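Local coordinates for protein neutral ceramidase (Pseudomonas aeruginosa, PDB 2ZWS) that hydrolyses the N-acyl linkage of ceramides to release sphingosine and a free fatty acid, using a bound zinc ion, and also runs the reverse synthesis, at residues 84-96 against 396-408. Numbering follows the deposited sequence. Where two conformers were deposited one is given.
Sequences GVYDENNVMLAAT and QMFRIGQLELLGA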
loop_
_atom_site.group_PDB
_atom_site.type_symbol
_atom_site.label_atom_id
_atom_site.label_comp_id
_atom_site.label_asym_id
_atom_site.label_seq_id
_atom_site.Cartn_x
_atom_site.Cartn_y
_atom_site.Cartn_z
ATOM N N GLY A 84 5.558 25.855 6.373
ATOM C CA GLY A 84 4.621 26.203 7.432
ATOM C C GLY A 84 3.272 25.516 7.336
ATOM O O GLY A 84 2.467 25.611 8.258
ATOM N N VAL A 85 3.025 24.805 6.239
ATOM C CA VAL A 85 1.727 24.172 6.040
ATOM C C VAL A 85 1.715 22.742 6.578
ATOM O O VAL A 85 0.789 22.339 7.306
ATOM C CB VAL A 85 1.334 24.163 4.554
ATOM C CG1 VAL A 85 -0.015 23.512 4.369
ATOM C CG2 VAL A 85 1.306 25.614 3.959
ATOM N N TYR A 86 2.739 21.985 6.193
ATOM C CA TYR A 86 2.836 20.565 6.546
ATOM C C TYR A 86 4.119 20.283 7.279
ATOM O O TYR A 86 5.152 20.868 6.980
ATOM C CB TYR A 86 2.808 19.688 5.294
ATOM C CG TYR A 86 1.551 19.836 4.473
ATOM C CD1 TYR A 86 1.587 20.435 3.207
ATOM C CD2 TYR A 86 0.332 19.389 4.959
ATOM C CE1 TYR A 86 0.432 20.576 2.459
ATOM C CE2 TYR A 86 -0.835 19.524 4.216
ATOM C CZ TYR A 86 -0.772 20.111 2.964
ATOM O OH TYR A 86 -1.924 20.272 2.209
ATOM N N ASP A 87 4.037 19.359 8.231
ATOM C CA ASP A 87 5.227 18.744 8.791
ATOM C C ASP A 87 4.893 17.366 9.392
ATOM O O ASP A 87 3.827 16.796 9.150
ATOM C CB ASP A 87 5.916 19.672 9.803
ATOM C CG ASP A 87 5.058 19.977 11.026
ATOM O OD1 ASP A 87 4.092 19.237 11.329
ATOM O OD2 ASP A 87 5.387 20.963 11.722
ATOM N N GLU A 88 5.824 16.801 10.147
ATOM C CA GLU A 88 5.595 15.462 10.679
ATOM C C GLU A 88 4.351 15.375 11.551
ATOM O O GLU A 88 3.760 14.296 11.673
ATOM C CB GLU A 88 6.803 14.960 11.466
ATOM C CG GLU A 88 7.401 15.954 12.450
ATOM C CD GLU A 88 8.583 16.698 11.856
ATOM O OE1 GLU A 88 9.746 16.301 12.118
ATOM O OE2 GLU A 88 8.357 17.656 11.101
ATOM N N ASN A 89 3.947 16.487 12.163
ATOM C CA ASN A 89 2.784 16.435 13.036
ATOM C C ASN A 89 1.455 16.276 12.306
ATOM O O ASN A 89 0.501 15.788 12.894
ATOM C CB ASN A 89 2.717 17.668 13.924
ATOM C CG ASN A 89 3.938 17.805 14.797
ATOM O OD1 ASN A 89 4.312 16.874 15.484
ATOM N ND2 ASN A 89 4.567 18.971 14.763
ATOM N N ASN A 90 1.364 16.697 11.049
ATOM C CA ASN A 90 0.032 16.696 10.424
ATOM C C ASN A 90 -0.056 15.957 9.099
ATOM O O ASN A 90 -1.018 16.153 8.343
ATOM C CB ASN A 90 -0.534 18.116 10.302
ATOM C CG ASN A 90 0.158 18.921 9.239
ATOM O OD1 ASN A 90 1.298 18.625 8.871
ATOM N ND2 ASN A 90 -0.504 19.983 8.768
ATOM N N VAL A 91 0.915 15.069 8.844
ATOM C CA VAL A 91 0.900 14.284 7.607
ATOM C C VAL A 91 1.020 12.810 8.003
ATOM O O VAL A 91 2.020 12.432 8.654
ATOM C CB VAL A 91 2.095 14.685 6.659
ATOM C CG1 VAL A 91 2.134 13.736 5.459
ATOM C CG2 VAL A 91 2.039 16.165 6.215
ATOM N N MET A 92 0.039 11.990 7.606
ATOM C CA MET A 92 0.097 10.542 7.873
ATOM C C MET A 92 0.108 9.806 6.550
ATOM O O MET A 92 -0.750 10.031 5.717
ATOM C CB MET A 92 -1.109 10.070 8.715
ATOM C CG MET A 92 -1.039 8.605 9.105
ATOM S SD MET A 92 -2.437 8.064 10.116
ATOM C CE MET A 92 -2.208 9.062 11.602
ATOM N N LEU A 93 1.077 8.902 6.395
ATOM C CA LEU A 93 1.187 8.101 5.170
ATOM C C LEU A 93 0.963 6.653 5.533
ATOM O O LEU A 93 1.578 6.176 6.475
ATOM C CB LEU A 93 2.594 8.254 4.565
ATOM C CG LEU A 93 3.121 9.664 4.297
ATOM C CD1 LEU A 93 4.507 9.565 3.658
ATOM C CD2 LEU A 93 2.190 10.494 3.400
ATOM N N ALA A 94 0.070 5.956 4.844
ATOM C CA ALA A 94 -0.205 4.557 5.143
ATOM C C ALA A 94 -0.265 3.764 3.852
ATOM O O ALA A 94 -0.349 4.333 2.758
ATOM C CB ALA A 94 -1.486 4.451 5.906
ATOM N N ALA A 95 -0.166 2.447 3.970
ATOM C CA ALA A 95 -0.159 1.580 2.794
ATOM C C ALA A 95 -1.228 0.489 2.900
ATOM O O ALA A 95 -1.589 0.045 4.011
ATOM C CB ALA A 95 1.200 0.924 2.704
ATOM N N THR A 96 -1.651 0.012 1.733
ATOM C CA THR A 96 -2.657 -1.045 1.643
ATOM C C THR A 96 -2.040 -2.448 1.855
ATOM O O THR A 96 -2.782 -3.433 2.065
ATOM C CB THR A 96 -3.273 -1.104 0.234
ATOM O OG1 THR A 96 -2.214 -1.360 -0.713
ATOM C CG2 THR A 96 -4.070 0.157 -0.091
ATOM N N GLN A 396 2.312 8.209 15.779
ATOM C CA GLN A 396 1.496 9.343 15.399
ATOM C C GLN A 396 0.042 9.069 15.725
ATOM O O GLN A 396 -0.438 7.923 15.592
ATOM C CB GLN A 396 1.638 9.561 13.891
ATOM C CG GLN A 396 0.966 10.855 13.407
ATOM C CD GLN A 396 1.182 11.050 11.932
ATOM O OE1 GLN A 396 0.964 10.122 11.164
ATOM N NE2 GLN A 396 1.635 12.254 11.524
ATOM N N MET A 397 -0.663 10.139 16.099
ATOM C CA MET A 397 -2.109 10.091 16.304
ATOM C C MET A 397 -2.734 11.368 15.787
ATOM O O MET A 397 -2.194 12.464 16.002
ATOM C CB MET A 397 -2.478 9.950 17.783
ATOM C CG MET A 397 -2.057 8.656 18.441
ATOM S SD MET A 397 -2.436 8.568 20.206
ATOM C CE MET A 397 -4.215 8.821 20.182
ATOM N N PHE A 398 -3.851 11.219 15.063
ATOM C CA PHE A 398 -4.686 12.358 14.680
ATOM C C PHE A 398 -5.945 12.307 15.532
ATOM O O PHE A 398 -6.480 11.226 15.780
ATOM C CB PHE A 398 -5.167 12.253 13.230
ATOM C CG PHE A 398 -4.124 12.575 12.188
ATOM C CD1 PHE A 398 -2.856 13.053 12.527
ATOM C CD2 PHE A 398 -4.445 12.426 10.846
ATOM C CE1 PHE A 398 -1.911 13.338 11.541
ATOM C CE2 PHE A 398 -3.509 12.736 9.851
ATOM C CZ PHE A 398 -2.255 13.201 10.201
ATOM N N ARG A 399 -6.418 13.470 15.965
ATOM C CA ARG A 399 -7.767 13.562 16.503
ATOM C C ARG A 399 -8.621 14.252 15.425
ATOM O O ARG A 399 -8.249 15.323 14.916
ATOM C CB ARG A 399 -7.813 14.394 17.793
ATOM C CG ARG A 399 -9.270 14.705 18.162
ATOM C CD ARG A 399 -9.430 15.447 19.460
ATOM N NE ARG A 399 -10.857 15.499 19.783
ATOM C CZ ARG A 399 -11.354 15.616 21.015
ATOM N NH1 ARG A 399 -10.536 15.748 22.059
ATOM N NH2 ARG A 399 -12.671 15.616 21.197
ATOM N N ILE A 400 -9.741 13.618 15.069
ATOM C CA ILE A 400 -10.666 14.178 14.098
ATOM C C ILE A 400 -12.041 14.186 14.787
ATOM O O ILE A 400 -12.735 13.168 14.795
ATOM C CB ILE A 400 -10.685 13.349 12.764
ATOM C CG1 ILE A 400 -9.271 13.193 12.176
ATOM C CG2 ILE A 400 -11.607 14.002 11.762
ATOM C CD1 ILE A 400 -9.185 12.118 11.074
ATOM N N GLY A 401 -12.391 15.301 15.440
ATOM C CA GLY A 401 -13.597 15.309 16.280
ATOM C C GLY A 401 -13.561 14.234 17.362
ATOM O O GLY A 401 -12.569 14.126 18.112
ATOM N N GLN A 402 -14.609 13.413 17.451
ATOM C CA GLN A 402 -14.616 12.334 18.469
ATOM C C GLN A 402 -13.846 11.086 18.036
ATOM O O GLN A 402 -13.897 10.051 18.716
ATOM C CB GLN A 402 -16.059 11.952 18.838
ATOM C CG GLN A 402 -16.819 11.192 17.730
ATOM C CD GLN A 402 -17.689 12.065 16.818
ATOM O OE1 GLN A 402 -18.767 11.622 16.388
ATOM N NE2 GLN A 402 -17.221 13.252 16.478
ATOM N N LEU A 403 -13.164 11.174 16.893
ATOM C CA LEU A 403 -12.341 10.063 16.385
ATOM C C LEU A 403 -10.880 10.271 16.690
ATOM O O LEU A 403 -10.384 11.391 16.630
ATOM C CB LEU A 403 -12.421 9.974 14.866
ATOM C CG LEU A 403 -13.797 9.967 14.241
ATOM C CD1 LEU A 403 -13.635 9.796 12.723
ATOM C CD2 LEU A 403 -14.655 8.862 14.832
ATOM N N GLU A 404 -10.193 9.180 17.004
ATOM C CA GLU A 404 -8.728 9.222 16.997
ATOM C C GLU A 404 -8.232 8.169 16.049
ATOM O O GLU A 404 -8.735 7.051 16.046
ATOM C CB GLU A 404 -8.117 9.002 18.375
ATOM C CG GLU A 404 -8.046 10.258 19.196
ATOM C CD GLU A 404 -7.391 10.054 20.564
ATOM O OE1 GLU A 404 -7.460 8.929 21.133
ATOM O OE2 GLU A 404 -6.829 11.045 21.075
ATOM N N LEU A 405 -7.251 8.556 15.241
ATOM C CA LEU A 405 -6.695 7.697 14.217
ATOM C C LEU A 405 -5.222 7.518 14.575
ATOM O O LEU A 405 -4.476 8.486 14.710
ATOM C CB LEU A 405 -6.869 8.382 12.858
ATOM C CG LEU A 405 -6.195 7.736 11.651
ATOM C CD1 LEU A 405 -6.701 6.301 11.398
ATOM C CD2 LEU A 405 -6.361 8.593 10.409
ATOM N N LEU A 406 -4.809 6.277 14.777
ATOM C CA LEU A 406 -3.425 5.986 15.121
ATOM C C LEU A 406 -2.679 5.476 13.912
ATOM O O LEU A 406 -3.194 4.629 13.173
ATOM C CB LEU A 406 -3.347 4.895 16.185
ATOM C CG LEU A 406 -3.712 5.167 17.654
ATOM C CD1 LEU A 406 -4.923 6.021 17.875
ATOM C CD2 LEU A 406 -3.865 3.824 18.413
ATOM N N GLY A 407 -1.461 5.991 13.710
ATOM C CA GLY A 407 -0.626 5.515 12.616
ATOM C C GLY A 407 0.526 4.734 13.244
ATOM O O GLY A 407 1.357 5.319 13.961
ATOM N N ALA A 408 0.569 3.424 12.989
ATOM C CA ALA A 408 1.571 2.540 13.573
ATOM C C ALA A 408 2.446 1.909 12.489
ATOM O O ALA A 408 1.906 1.376 11.508
ATOM C CB ALA A 408 0.878 1.483 14.405
#
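M92, on strand 91-95, points its side chain into one face of the hairpin formed by strands 396-400 and 403-407. M92 CB lies 3.7 Å from F398 CZ and 3.2 Å from Q396 OE1; CG touches the same amide oxygen. With CG anti to the backbone N and chi2 also extended, the chain runs straight out to SD. M92 SD meets L405 CD2 at 4.0 Å and packs on the backbone of G407. The bend at chi3 (-64°) then turns CE back over the centre of the F398 ring, 7° off its normal, a CH-pi contact, with Q396 OE1 and G407 N flanking the methyl; SD adds a longer Met-aromatic one. Beside the methionine, the extended Q396 amide uses its other end, NE2 donating to V91 O (2.9 Å, N-H...O 170°). The acceptor lies in the amide plane, whereas the donor stands well above the carbonyl plane. Strand 91-95, paired with strand 55-61 in one mixed sheet, thus packs through M92 on the hairpin of a second, whose other face is covered by helix 414-428. The preceding loop carries D87, an inferred substrate-binding residue, placing this sheet-to-sheet packing near the probable substrate pocket.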